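Local coordinates for protein acetylxylan esterase / glucomannan deacetylase (Cellvibrio japonicus, PDB 2WAA) that deacetylates acetylated xylan and glucomannan as a family 2 carbohydrate esterase, taking part in the breakdown of plant cell wall polysaccharides, at residues A[68-73]-A[95-100]; A[43-48]-A[122-127]; A[52-57]-A[115-120]; A[12-17]-A[30-35]. One frame throughout, in Å; residues are numbered along the deposited sequence. Where two conformers were deposited one is given.

Contact 1: residues A[68-73]-A[95-100]; sequences IIDNHP and GEHRVE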
loop_
_atom_site.group_PDB
_atom_site.type_symbol
_atom_site.label_atom_id
_atom_site.label_comp_id
_atom_site.label_asym_id
_atom_site.label_seq_id
_atom_site.Cartn_x
_atom_site.Cartn_y
_atom_site.Cartn_z
ATOM N N ILE A 68 13.967 9.153 1.104
ATOM C CA ILE A 68 14.538 9.543 -0.193
ATOM C C ILE A 68 14.703 11.063 -0.223
ATOM O O ILE A 68 13.743 11.815 -0.022
ATOM C CB ILE A 68 13.682 9.095 -1.364
ATOM C CG1 ILE A 68 13.411 7.572 -1.277
ATOM C CG2 ILE A 68 14.364 9.471 -2.691
ATOM C CD1 ILE A 68 12.206 7.141 -2.021
ATOM N N ILE A 69 15.945 11.496 -0.399
ATOM C CA ILE A 69 16.302 12.920 -0.397
ATOM C C ILE A 69 16.622 13.306 -1.834
ATOM O O ILE A 69 17.481 12.672 -2.445
ATOM C CB ILE A 69 17.539 13.152 0.434
ATOM C CG1 ILE A 69 17.360 12.584 1.848
ATOM C CG2 ILE A 69 17.865 14.683 0.429
ATOM C CD1 ILE A 69 16.137 13.168 2.570
ATOM N N ASP A 70 15.881 14.271 -2.386
ATOM C CA ASP A 70 16.057 14.672 -3.772
ATOM C C ASP A 70 16.016 13.437 -4.666
ATOM O O ASP A 70 15.086 12.610 -4.557
ATOM C CB ASP A 70 17.340 15.496 -3.917
ATOM C CG ASP A 70 17.288 16.783 -3.045
ATOM O OD1 ASP A 70 16.210 17.394 -2.997
ATOM O OD2 ASP A 70 18.303 17.166 -2.440
ATOM N N ASN A 71 16.981 13.278 -5.549
ATOM C CA ASN A 71 17.049 12.097 -6.413
ATOM C C ASN A 71 18.028 11.017 -5.946
ATOM O O ASN A 71 18.413 10.138 -6.752
ATOM C CB ASN A 71 17.444 12.539 -7.834
ATOM C CG ASN A 71 18.738 13.320 -7.864
ATOM O OD1 ASN A 71 19.088 14.055 -6.913
ATOM N ND2 ASN A 71 19.470 13.188 -8.972
ATOM N N HIS A 72 18.480 11.086 -4.692
ATOM C CA HIS A 72 19.499 10.172 -4.232
ATOM C C HIS A 72 18.948 8.763 -4.005
ATOM O O HIS A 72 17.756 8.589 -3.848
ATOM C CB HIS A 72 20.143 10.698 -2.946
ATOM C CG HIS A 72 20.702 12.075 -3.109
ATOM N ND1 HIS A 72 20.917 12.922 -2.044
ATOM C CD2 HIS A 72 21.074 12.754 -4.222
ATOM C CE1 HIS A 72 21.396 14.071 -2.495
ATOM N NE2 HIS A 72 21.505 13.996 -3.813
ATOM N N PRO A 73 19.836 7.784 -3.911
ATOM C CA PRO A 73 19.424 6.414 -3.605
ATOM C C PRO A 73 18.716 6.413 -2.256
ATOM O O PRO A 73 19.146 7.112 -1.354
ATOM C CB PRO A 73 20.761 5.684 -3.497
ATOM C CG PRO A 73 21.634 6.418 -4.492
ATOM C CD PRO A 73 21.276 7.873 -4.204
ATOM N N GLY A 95 19.859 24.693 1.228
ATOM C CA GLY A 95 19.406 24.660 -0.170
ATOM C C GLY A 95 17.983 24.122 -0.192
ATOM O O GLY A 95 17.427 23.785 0.859
ATOM N N GLU A 96 17.368 24.073 -1.366
ATOM C CA GLU A 96 16.014 23.568 -1.449
ATOM C C GLU A 96 16.136 22.035 -1.613
ATOM O O GLU A 96 16.919 21.568 -2.454
ATOM C CB GLU A 96 15.300 24.196 -2.634
ATOM C CG GLU A 96 13.938 23.665 -2.782
ATOM C CD GLU A 96 13.171 24.400 -3.843
ATOM O OE1 GLU A 96 13.365 25.633 -3.955
ATOM O OE2 GLU A 96 12.372 23.738 -4.532
ATOM N N HIS A 97 15.377 21.260 -0.818
ATOM C CA HIS A 97 15.505 19.781 -0.854
ATOM C C HIS A 97 14.121 19.162 -0.765
ATOM O O HIS A 97 13.250 19.651 -0.028
ATOM C CB HIS A 97 16.377 19.260 0.311
ATOM C CG HIS A 97 17.809 19.689 0.186
ATOM N ND1 HIS A 97 18.656 19.166 -0.780
ATOM C CD2 HIS A 97 18.502 20.671 0.812
ATOM C CE1 HIS A 97 19.823 19.794 -0.710
ATOM N NE2 HIS A 97 19.756 20.705 0.251
ATOM N N ARG A 98 13.944 18.081 -1.513
ATOM C CA ARG A 98 12.688 17.340 -1.501
ATOM C C ARG A 98 12.928 16.123 -0.618
ATOM O O ARG A 98 13.968 15.470 -0.732
ATOM C CB ARG A 98 12.310 16.893 -2.923
ATOM C CG ARG A 98 11.157 15.869 -2.952
ATOM C CD ARG A 98 10.613 15.571 -4.369
ATOM N NE ARG A 98 9.333 14.850 -4.298
ATOM C CZ ARG A 98 9.193 13.612 -3.831
ATOM N NH1 ARG A 98 10.246 12.953 -3.380
ATOM N NH2 ARG A 98 8.003 13.034 -3.797
ATOM N N VAL A 99 11.963 15.802 0.252
ATOM C CA VAL A 99 12.152 14.698 1.208
ATOM C C VAL A 99 10.916 13.819 1.202
ATOM O O VAL A 99 9.800 14.334 1.292
ATOM C CB VAL A 99 12.313 15.266 2.618
ATOM C CG1 VAL A 99 12.477 14.154 3.630
ATOM C CG2 VAL A 99 13.542 16.189 2.654
ATOM N N GLU A 100 11.110 12.504 1.050
ATOM C CA GLU A 100 9.980 11.563 1.056
ATOM C C GLU A 100 10.276 10.436 2.052
ATOM O O GLU A 100 11.418 9.914 2.090
ATOM C CB GLU A 100 9.733 10.944 -0.362
ATOM C CG GLU A 100 8.373 10.199 -0.403
ATOM C CD GLU A 100 8.014 9.647 -1.803
ATOM O OE1 GLU A 100 8.918 9.559 -2.667
ATOM O OE2 GLU A 100 6.836 9.288 -2.028
HETATM O O HOH W 1 12.791 12.886 -2.651
#

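Contact 2: residues A[43-48]-A[122-127]; sequences LSTIVA and TQFLPA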
loop_
_atom_site.group_PDB
_atom_site.type_symbol
_atom_site.label_atom_id
_atom_site.label_comp_id
_atom_site.label_asym_id
_atom_site.label_seq_id
_atom_site.Cartn_x
_atom_site.Cartn_y
_atom_site.Cartn_z
ATOM N N LEU A 43 4.949 10.193 2.958
ATOM C CA LEU A 43 4.848 11.538 3.532
ATOM C C LEU A 43 5.987 12.337 2.933
ATOM O O LEU A 43 7.127 11.858 2.879
ATOM C CB LEU A 43 4.984 11.509 5.047
ATOM C CG LEU A 43 4.222 10.429 5.810
ATOM C CD1 LEU A 43 4.325 10.618 7.348
ATOM C CD2 LEU A 43 2.837 10.460 5.397
ATOM N N SER A 44 5.677 13.546 2.465
ATOM C CA SER A 44 6.699 14.276 1.711
ATOM C C SER A 44 6.643 15.757 2.005
ATOM O O SER A 44 5.591 16.307 2.327
ATOM C CB SER A 44 6.599 14.041 0.187
ATOM O OG SER A 44 5.275 14.287 -0.364
ATOM N N THR A 45 7.776 16.418 1.813
ATOM C CA THR A 45 7.845 17.845 2.129
ATOM C C THR A 45 8.974 18.403 1.247
ATOM O O THR A 45 9.910 17.685 0.853
ATOM C CB THR A 45 8.127 18.108 3.635
ATOM O OG1 THR A 45 8.259 19.512 3.877
ATOM C CG2 THR A 45 9.458 17.457 4.084
ATOM N N ILE A 46 8.883 19.693 0.953
ATOM C CA ILE A 46 9.985 20.373 0.226
ATOM C C ILE A 46 10.390 21.514 1.166
ATOM O O ILE A 46 9.526 22.193 1.731
ATOM C CB ILE A 46 9.501 20.966 -1.081
ATOM C CG1 ILE A 46 9.095 19.854 -2.071
ATOM C CG2 ILE A 46 10.610 21.737 -1.755
ATOM C CD1 ILE A 46 8.073 20.306 -3.064
ATOM N N VAL A 47 11.676 21.677 1.405
ATOM C CA VAL A 47 12.119 22.647 2.420
ATOM C C VAL A 47 13.276 23.490 1.926
ATOM O O VAL A 47 13.967 23.097 0.995
ATOM C CB VAL A 47 12.619 21.938 3.719
ATOM C CG1 VAL A 47 11.444 21.222 4.421
ATOM C CG2 VAL A 47 13.795 20.947 3.441
ATOM N N ALA A 48 13.513 24.620 2.575
ATOM C CA ALA A 48 14.734 25.427 2.294
ATOM C C ALA A 48 15.524 25.396 3.595
ATOM O O ALA A 48 15.083 25.954 4.592
ATOM C CB ALA A 48 14.353 26.867 1.893
ATOM N N THR A 122 15.349 27.957 6.733
ATOM C CA THR A 122 14.479 29.112 6.648
ATOM C C THR A 122 13.003 28.758 6.737
ATOM O O THR A 122 12.275 29.309 7.581
ATOM C CB THR A 122 14.806 29.963 5.406
ATOM O OG1 THR A 122 14.805 29.144 4.253
ATOM C CG2 THR A 122 16.186 30.607 5.557
ATOM N N GLN A 123 12.550 27.837 5.895
ATOM C CA GLN A 123 11.123 27.529 5.856
ATOM C C GLN A 123 10.760 26.206 5.172
ATOM O O GLN A 123 11.495 25.703 4.300
ATOM C CB GLN A 123 10.384 28.638 5.123
ATOM C CG GLN A 123 10.705 28.631 3.631
ATOM C CD GLN A 123 10.003 29.741 2.879
ATOM O OE1 GLN A 123 8.788 29.908 2.988
ATOM N NE2 GLN A 123 10.755 30.491 2.090
ATOM N N PHE A 124 9.614 25.663 5.568
ATOM C CA PHE A 124 9.007 24.611 4.791
ATOM C C PHE A 124 8.320 25.319 3.602
ATOM O O PHE A 124 7.538 26.274 3.795
ATOM C CB PHE A 124 7.948 23.892 5.632
ATOM C CG PHE A 124 8.522 23.037 6.697
ATOM C CD1 PHE A 124 8.750 21.690 6.438
ATOM C CD2 PHE A 124 8.883 23.571 7.942
ATOM C CE1 PHE A 124 9.318 20.873 7.401
ATOM C CE2 PHE A 124 9.435 22.770 8.925
ATOM C CZ PHE A 124 9.658 21.421 8.678
ATOM N N LEU A 125 8.554 24.815 2.396
ATOM C CA LEU A 125 7.853 25.313 1.205
ATOM C C LEU A 125 6.478 24.615 1.062
ATOM O O LEU A 125 6.188 23.729 1.854
ATOM C CB LEU A 125 8.774 25.115 0.005
ATOM C CG LEU A 125 10.110 25.902 0.141
ATOM C CD1 LEU A 125 11.040 25.501 -0.969
ATOM C CD2 LEU A 125 9.854 27.392 0.065
ATOM N N PRO A 126 5.620 25.042 0.097
ATOM C CA PRO A 126 4.307 24.433 -0.105
ATOM C C PRO A 126 4.467 22.943 -0.342
ATOM O O PRO A 126 5.453 22.502 -0.954
ATOM C CB PRO A 126 3.786 25.084 -1.404
ATOM C CG PRO A 126 4.453 26.448 -1.402
ATOM C CD PRO A 126 5.869 26.113 -0.890
ATOM N N ALA A 127 3.489 22.199 0.164
ATOM C CA ALA A 127 3.478 20.747 0.010
ATOM C C ALA A 127 3.671 20.269 -1.433
ATOM O O ALA A 127 3.130 20.866 -2.399
ATOM C CB ALA A 127 2.151 20.184 0.567
HETATM O O HOH W 2 6.500 21.025 2.114
#

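Contact 3: residues A[52-57]-A[115-120]; sequences LTAEMQ and KQLTLT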
loop_
_atom_site.group_PDB
_atom_site.type_symbol
_atom_site.label_atom_id
_atom_site.label_comp_id
_atom_site.label_asym_id
_atom_site.label_seq_id
_atom_site.Cartn_x
_atom_site.Cartn_y
_atom_site.Cartn_z
ATOM N N LEU A 52 17.204 18.380 8.317
ATOM C CA LEU A 52 15.811 18.040 8.635
ATOM C C LEU A 52 15.796 16.738 9.423
ATOM O O LEU A 52 16.458 15.745 9.042
ATOM C CB LEU A 52 14.970 17.931 7.360
ATOM C CG LEU A 52 13.456 17.686 7.571
ATOM C CD1 LEU A 52 12.756 18.941 8.155
ATOM C CD2 LEU A 52 12.825 17.290 6.201
ATOM N N THR A 53 15.106 16.748 10.573
ATOM C CA THR A 53 14.983 15.556 11.402
ATOM C C THR A 53 13.505 15.279 11.654
ATOM O O THR A 53 12.672 16.180 11.580
ATOM C CB THR A 53 15.721 15.632 12.795
ATOM O OG1 THR A 53 15.096 16.638 13.617
ATOM C CG2 THR A 53 17.209 15.960 12.615
ATOM N N ALA A 54 13.207 14.030 11.983
ATOM C CA ALA A 54 11.844 13.636 12.334
ATOM C C ALA A 54 11.844 12.842 13.633
ATOM O O ALA A 54 12.749 12.040 13.869
ATOM C CB ALA A 54 11.315 12.768 11.237
ATOM N N GLU A 55 10.807 13.029 14.446
ATOM C CA GLU A 55 10.620 12.193 15.634
ATOM C C GLU A 55 9.714 11.018 15.224
ATOM O O GLU A 55 8.546 11.250 14.824
ATOM C CB GLU A 55 9.939 13.003 16.730
ATOM C CG GLU A 55 10.851 14.129 17.264
ATOM C CD GLU A 55 12.193 13.609 17.726
ATOM O OE1 GLU A 55 12.215 12.638 18.502
ATOM O OE2 GLU A 55 13.227 14.210 17.362
ATOM N N MET A 56 10.227 9.802 15.295
ATOM C CA MET A 56 9.459 8.649 14.847
ATOM C C MET A 56 9.546 7.522 15.849
ATOM O O MET A 56 10.402 7.525 16.726
ATOM C CB MET A 56 9.967 8.149 13.482
ATOM C CG MET A 56 10.052 9.275 12.466
ATOM S SD MET A 56 10.381 8.662 10.807
ATOM C CE MET A 56 8.758 8.000 10.380
ATOM N N GLN A 57 8.638 6.555 15.714
ATOM C CA GLN A 57 8.616 5.370 16.592
ATOM C C GLN A 57 7.788 4.313 15.867
ATOM O O GLN A 57 6.916 4.685 15.067
ATOM C CB GLN A 57 7.999 5.726 17.961
ATOM C CG GLN A 57 6.612 6.313 17.918
ATOM C CD GLN A 57 5.984 6.593 19.333
ATOM O OE1 GLN A 57 6.621 6.434 20.379
ATOM N NE2 GLN A 57 4.732 7.016 19.333
ATOM N N LYS A 115 5.836 12.003 14.554
ATOM C CA LYS A 115 5.253 13.028 15.466
ATOM C C LYS A 115 5.436 14.466 14.972
ATOM O O LYS A 115 4.497 15.272 14.985
ATOM C CB LYS A 115 5.867 12.914 16.870
ATOM C CG LYS A 115 5.579 11.559 17.473
ATOM C CD LYS A 115 5.953 11.515 18.967
ATOM C CE LYS A 115 5.483 10.193 19.604
ATOM N NZ LYS A 115 5.893 10.106 21.046
ATOM N N GLN A 116 6.659 14.781 14.556
ATOM C CA GLN A 116 6.950 16.189 14.167
ATOM C C GLN A 116 8.268 16.210 13.415
ATOM O O GLN A 116 9.019 15.231 13.467
ATOM C CB GLN A 116 6.942 17.138 15.408
ATOM C CG GLN A 116 7.709 16.626 16.545
ATOM C CD GLN A 116 7.591 17.468 17.883
ATOM O OE1 GLN A 116 8.363 17.218 18.794
ATOM N NE2 GLN A 116 6.644 18.395 17.989
ATOM N N LEU A 117 8.506 17.275 12.650
ATOM C CA LEU A 117 9.741 17.451 11.871
ATOM C C LEU A 117 10.364 18.764 12.305
ATOM O O LEU A 117 9.624 19.761 12.481
ATOM C CB LEU A 117 9.401 17.595 10.381
ATOM C CG LEU A 117 8.759 16.476 9.570
ATOM C CD1 LEU A 117 8.573 16.913 8.091
ATOM C CD2 LEU A 117 9.634 15.205 9.675
ATOM N N THR A 118 11.694 18.785 12.418
ATOM C CA THR A 118 12.414 20.015 12.742
ATOM C C THR A 118 13.384 20.346 11.578
ATOM O O THR A 118 14.274 19.558 11.264
ATOM C CB THR A 118 13.215 19.890 14.025
ATOM O OG1 THR A 118 12.325 19.726 15.144
ATOM C CG2 THR A 118 14.089 21.194 14.231
ATOM N N LEU A 119 13.185 21.519 10.973
ATOM C CA LEU A 119 14.022 22.011 9.883
ATOM C C LEU A 119 14.971 23.036 10.466
ATOM O O LEU A 119 14.523 23.983 11.156
ATOM C CB LEU A 119 13.141 22.746 8.862
ATOM C CG LEU A 119 13.911 23.464 7.712
ATOM C CD1 LEU A 119 14.599 22.439 6.818
ATOM C CD2 LEU A 119 12.945 24.369 6.834
ATOM N N THR A 120 16.249 22.884 10.153
ATOM C CA THR A 120 17.228 23.915 10.473
ATOM C C THR A 120 17.374 24.672 9.163
ATOM O O THR A 120 17.762 24.079 8.129
ATOM C CB THR A 120 18.550 23.310 10.917
ATOM O OG1 THR A 120 18.347 22.571 12.117
ATOM C CG2 THR A 120 19.592 24.429 11.207
HETATM O O HOH W 3 4.727 7.922 22.250
#

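Contact 4: residues A[12-17]-A[30-35]; sequences TIAASD and DDASLT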
loop_
_atom_site.group_PDB
_atom_site.type_symbol
_atom_site.label_atom_id
_atom_site.label_comp_id
_atom_site.label_asym_id
_atom_site.label_seq_id
_atom_site.Cartn_x
_atom_site.Cartn_y
_atom_site.Cartn_z
ATOM N N THR A 12 9.749 23.864 13.564
ATOM C CA THR A 12 9.214 22.520 13.844
ATOM C C THR A 12 7.721 22.517 13.574
ATOM O O THR A 12 7.003 23.448 13.993
ATOM C CB THR A 12 9.559 22.085 15.292
ATOM O OG1 THR A 12 10.977 22.051 15.467
ATOM C CG2 THR A 12 9.035 20.703 15.621
ATOM N N ILE A 13 7.247 21.526 12.805
ATOM C CA ILE A 13 5.819 21.376 12.551
ATOM C C ILE A 13 5.381 19.965 12.913
ATOM O O ILE A 13 6.205 19.014 12.959
ATOM C CB ILE A 13 5.465 21.635 11.063
ATOM C CG1 ILE A 13 6.201 20.615 10.172
ATOM C CG2 ILE A 13 5.815 23.078 10.690
ATOM C CD1 ILE A 13 5.868 20.803 8.656
ATOM N N ALA A 14 4.089 19.844 13.229
ATOM C CA ALA A 14 3.505 18.511 13.473
ATOM C C ALA A 14 3.409 17.704 12.172
ATOM O O ALA A 14 3.382 18.260 11.066
ATOM C CB ALA A 14 2.102 18.644 14.109
ATOM N N ALA A 15 3.346 16.380 12.306
ATOM C CA ALA A 15 3.221 15.523 11.152
ATOM C C ALA A 15 1.925 15.832 10.353
ATOM O O ALA A 15 1.907 15.720 9.103
ATOM C CB ALA A 15 3.236 14.053 11.619
ATOM N N SER A 16 0.876 16.151 11.105
ATOM C CA SER A 16 -0.337 16.665 10.535
ATOM C C SER A 16 -0.115 18.171 10.515
ATOM O O SER A 16 -0.419 18.886 11.452
ATOM C CB SER A 16 -1.541 16.275 11.403
ATOM O OG SER A 16 -2.755 16.410 10.688
ATOM N N ASP A 17 0.541 18.624 9.474
ATOM C CA ASP A 17 0.586 20.029 9.153
ATOM C C ASP A 17 0.438 20.123 7.628
ATOM O O ASP A 17 0.831 19.200 6.904
ATOM C CB ASP A 17 1.973 20.538 9.600
ATOM C CG ASP A 17 2.212 21.970 9.241
ATOM O OD1 ASP A 17 2.124 22.814 10.161
ATOM O OD2 ASP A 17 2.452 22.260 8.048
ATOM N N ASP A 30 -4.406 12.984 18.640
ATOM C CA ASP A 30 -4.772 14.261 19.277
ATOM C C ASP A 30 -3.580 15.215 19.390
ATOM O O ASP A 30 -3.768 16.452 19.451
ATOM C CB ASP A 30 -5.318 14.032 20.686
ATOM C CG ASP A 30 -6.691 13.367 20.699
ATOM O OD1 ASP A 30 -7.395 13.322 19.659
ATOM O OD2 ASP A 30 -7.067 12.886 21.792
ATOM N N ASP A 31 -2.374 14.679 19.431
ATOM C CA ASP A 31 -1.157 15.545 19.507
ATOM C C ASP A 31 -0.652 15.944 18.122
ATOM O O ASP A 31 0.457 16.454 17.984
ATOM C CB ASP A 31 -0.072 14.842 20.259
ATOM C CG ASP A 31 0.435 13.609 19.515
ATOM O OD1 ASP A 31 -0.173 13.226 18.473
ATOM O OD2 ASP A 31 1.423 13.036 19.970
ATOM N N ALA A 32 -1.487 15.713 17.112
ATOM C CA ALA A 32 -1.183 16.059 15.687
ATOM C C ALA A 32 -0.083 15.210 15.048
ATOM O O ALA A 32 0.425 15.552 13.952
ATOM C CB ALA A 32 -0.877 17.593 15.516
ATOM N N SER A 33 0.288 14.099 15.700
ATOM C CA SER A 33 1.134 13.093 15.035
ATOM C C SER A 33 0.262 12.275 14.072
ATOM O O SER A 33 -0.987 12.295 14.182
ATOM C CB SER A 33 1.838 12.203 16.068
ATOM O OG SER A 33 0.867 11.468 16.809
ATOM N N LEU A 34 0.905 11.560 13.140
ATOM C CA LEU A 34 0.218 10.612 12.247
ATOM C C LEU A 34 0.725 9.226 12.529
ATOM O O LEU A 34 1.924 8.996 12.714
ATOM C CB LEU A 34 0.528 10.926 10.773
ATOM C CG LEU A 34 0.063 12.297 10.315
ATOM C CD1 LEU A 34 0.551 12.382 8.816
ATOM C CD2 LEU A 34 -1.442 12.366 10.481
ATOM N N THR A 35 -0.214 8.283 12.518
ATOM C CA THR A 35 0.134 6.876 12.676
ATOM C C THR A 35 -0.390 6.109 11.464
ATOM O O THR A 35 -1.482 6.405 10.965
ATOM C CB THR A 35 -0.452 6.312 14.002
ATOM O OG1 THR A 35 0.069 7.075 15.101
ATOM C CG2 THR A 35 -0.001 4.878 14.203
#

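Contact 1: residues A[68-73]-A[95-100]
Asp70 and His97 meet at the end of an antiparallel strand pair, in the two-sheet, jelly-roll-like N-terminal domain of family 2 carbohydrate esterases. Strand 63-69 runs out here into a type II' beta turn from Ile69 to His72, so that the last regular pairs are followed by a carboxylate that continues the bonding by other means. Ile68 and Glu100 form a hydrogen-bonded pair, and Ile69 and Val99 the non-hydrogen-bonded pair beside it. The tightly packed part lies on the face of Ile69 and Val99, which point the same way side by side. Ile69 CD1 rests 3.9 Å from Val99 CG1, and Leu88 and Phe89 of strand 84-91 close over the valine. The other face is looser. Ile68 and Glu100 also lie alongside each other there, but Ile68 CD1 stays 4.1 Å from Glu100 OE1. Nearer the turn, a water lies 3.0 Å from both Ile68 O and Asp70 O and, in one conformer of Arg98, accepts from NH1 of its guanidinium. Asp70 spans the strand end with both oxygens. Its backbone N gives a nearly straight bond to Arg98 O, while OD1 receives Arg98 N at 2.8 Å from the syn side, 31° out of the carboxylate plane. Both OD1 and OD2 of the carboxylate are engaged, which should limit its rotation. The imidazole of His97, stacked on Phe91, offers its edge: ND1 donates to the syn lone pair of Asp70 OD2 at 2.6 Å, with the oxygen only 3° out of the ring plane.

Contact 2: residues A[43-48]-A[122-127]
Ala48 O is gripped by neighbouring residues of the facing strand: Thr122 N donates to it at 2.9 Å, and Gln123 N adds a weak bond at 3.4 Å. Two successive residues opposite one are the signature of a classic beta bulge, here placed where the chain turns a corner at Thr122 and passes from one sheet to the other. Ala48 N completes the bulge by donating to Gln123 O nearly along the C=O axis; past it, Leu125 N reaches Ile46 O by a more bent bond, 146° at the hydrogen. Farther on, the two segments part, and a water lies between them, accepting from Ile46 N and lying 2.7 Å from Leu125 O. The two sides of the strand pair differ in character. On one, Val47 and Phe124 point the same way, CG1 lying 3.4 Å from ring atom CD1 in an oblique approach, while Thr45 OG1 comes to the ring edge, in its plane, 3.4 Å from the same CD1. The threonine hydroxyl gets there because OG1 is anti to the backbone N (chi1 177°). On the other, Ile46 and Leu125 cross at about a right angle, CG2 meeting CD1. Strand 42-48 has strand 94-103 as a further partner in its sheet, while Leu119 of strand 112-119, in the second sheet, packs against both Val47 and Phe124.

Contact 3: residues A[52-57]-A[115-120]
Leu52 CG stands anti to its backbone N (chi1 -175°) and chi2 of 70° turns CD1 over the facing strand, where it lies 3.7 Å from Leu119 CA and also near the CB atoms of Leu117 and Leu119. Leu117 has the other common leucine arrangement at chi1, with CG anti to the carbonyl carbon, and in one conformer its CD2 packs on Ala54 CB. These apolar groups share one face of an antiparallel pair, regular from Leu52 to Ala54, the short segments running 164° apart and their axes approaching to 4.7 Å. The opposite face is polar. Thr53 and Thr118 lie side by side, OG1 of the first 3.8 Å from CB of the second, and the Thr118 hydroxyl is hydrogen-bonded to Thr12. Glu55 and Gln116 meet through their CG methylenes, with carboxylate and amide planes almost perpendicular; Thr85 and Gln83 take the carboxylate oxygens. The backbones join through the mutual N-H to O bonds of Thr53 and Thr118, and Lys115 N gives a practically straight bond to Glu55 O. At the end of the pair, the extended Lys115 crosses Gln57, and in one conformer of Gln57 a water links its OE1 to Lys115 NZ, which is also hydrogen-bonded to Gln83. In the wider fold, strand 51-58 lies between strands 84-91 and 112-119 in one antiparallel sheet, while Phe124 from strand 123-124 of the other sheet touches Leu52, Leu117 and Leu119 on their apolar face.

Contact 4: residues A[12-17]-A[30-35]
Ala14 and Ala32 touch through their methyl groups, CB to CB at 3.5 Å, a close fit between two small side chains that both point across the gap. Larger side chains enter farther along. Leu34 has CG anti to its carbonyl carbon (chi1 -62°) with chi2 extended, and its branches divide the work: CD1 lies 3.6 Å from Ala15 O, whereas CD2 reaches Ser16 CB at 4.0 Å. CG itself faces the methyl of Ala15 at 3.9 Å, so the leucine fork spans Ala15 and Ser16. Ser16 CB also contacts Ala32 O, the carbonyl that receives the single hydrogen bond between the segments, from Ser16 N at 2.9 Å. Ala32 adopts a positive phi of 69°, and the residues flanking it are tied together by Asp31. Asp31 OD1 accepts from Ser33 N above the carboxylate plane, 52° out of it, and from Ser33 OG on its syn lone pair at 2.6 Å. Two donors on one oxygen should restrain the carboxylate's rotation, and Asn29 also hydrogen-bonds Ser33 OG. Backbone hydrogen bonds between Ala15 and Lys115 and between Leu34 and Leu114 attach both segments to strand 112-119. The acceptance of Ser33 N by Asp31 OD1 makes this an Asx turn, leading into strand 34-36 of an antiparallel beta-sheet.

All four contacts belong to the beta-rich N-terminal part of the chain, away from the probable catalytic residues of the esterase domain. Contact 4 closes first along the chain; contacts 1, 3 and 2 then enclose one another in turn, 1 innermost and 2 outermost. Contacts 3 and 4 share the sheet containing strand 112-119, their centres about 10 Å apart, while contacts 1 and 2 share the other, where strands 94-103 and 42-48 are neighbours, with centres about 11 Å apart. Apolar groups join the two sheets: Leu52 meets Val99 and the methyl of Thr45, and Ile13 meets Phe124. Contacts 1 and 4, about 21 Å apart between centres, do not touch. Chain-distant strands thus build one compact two-sheet domain.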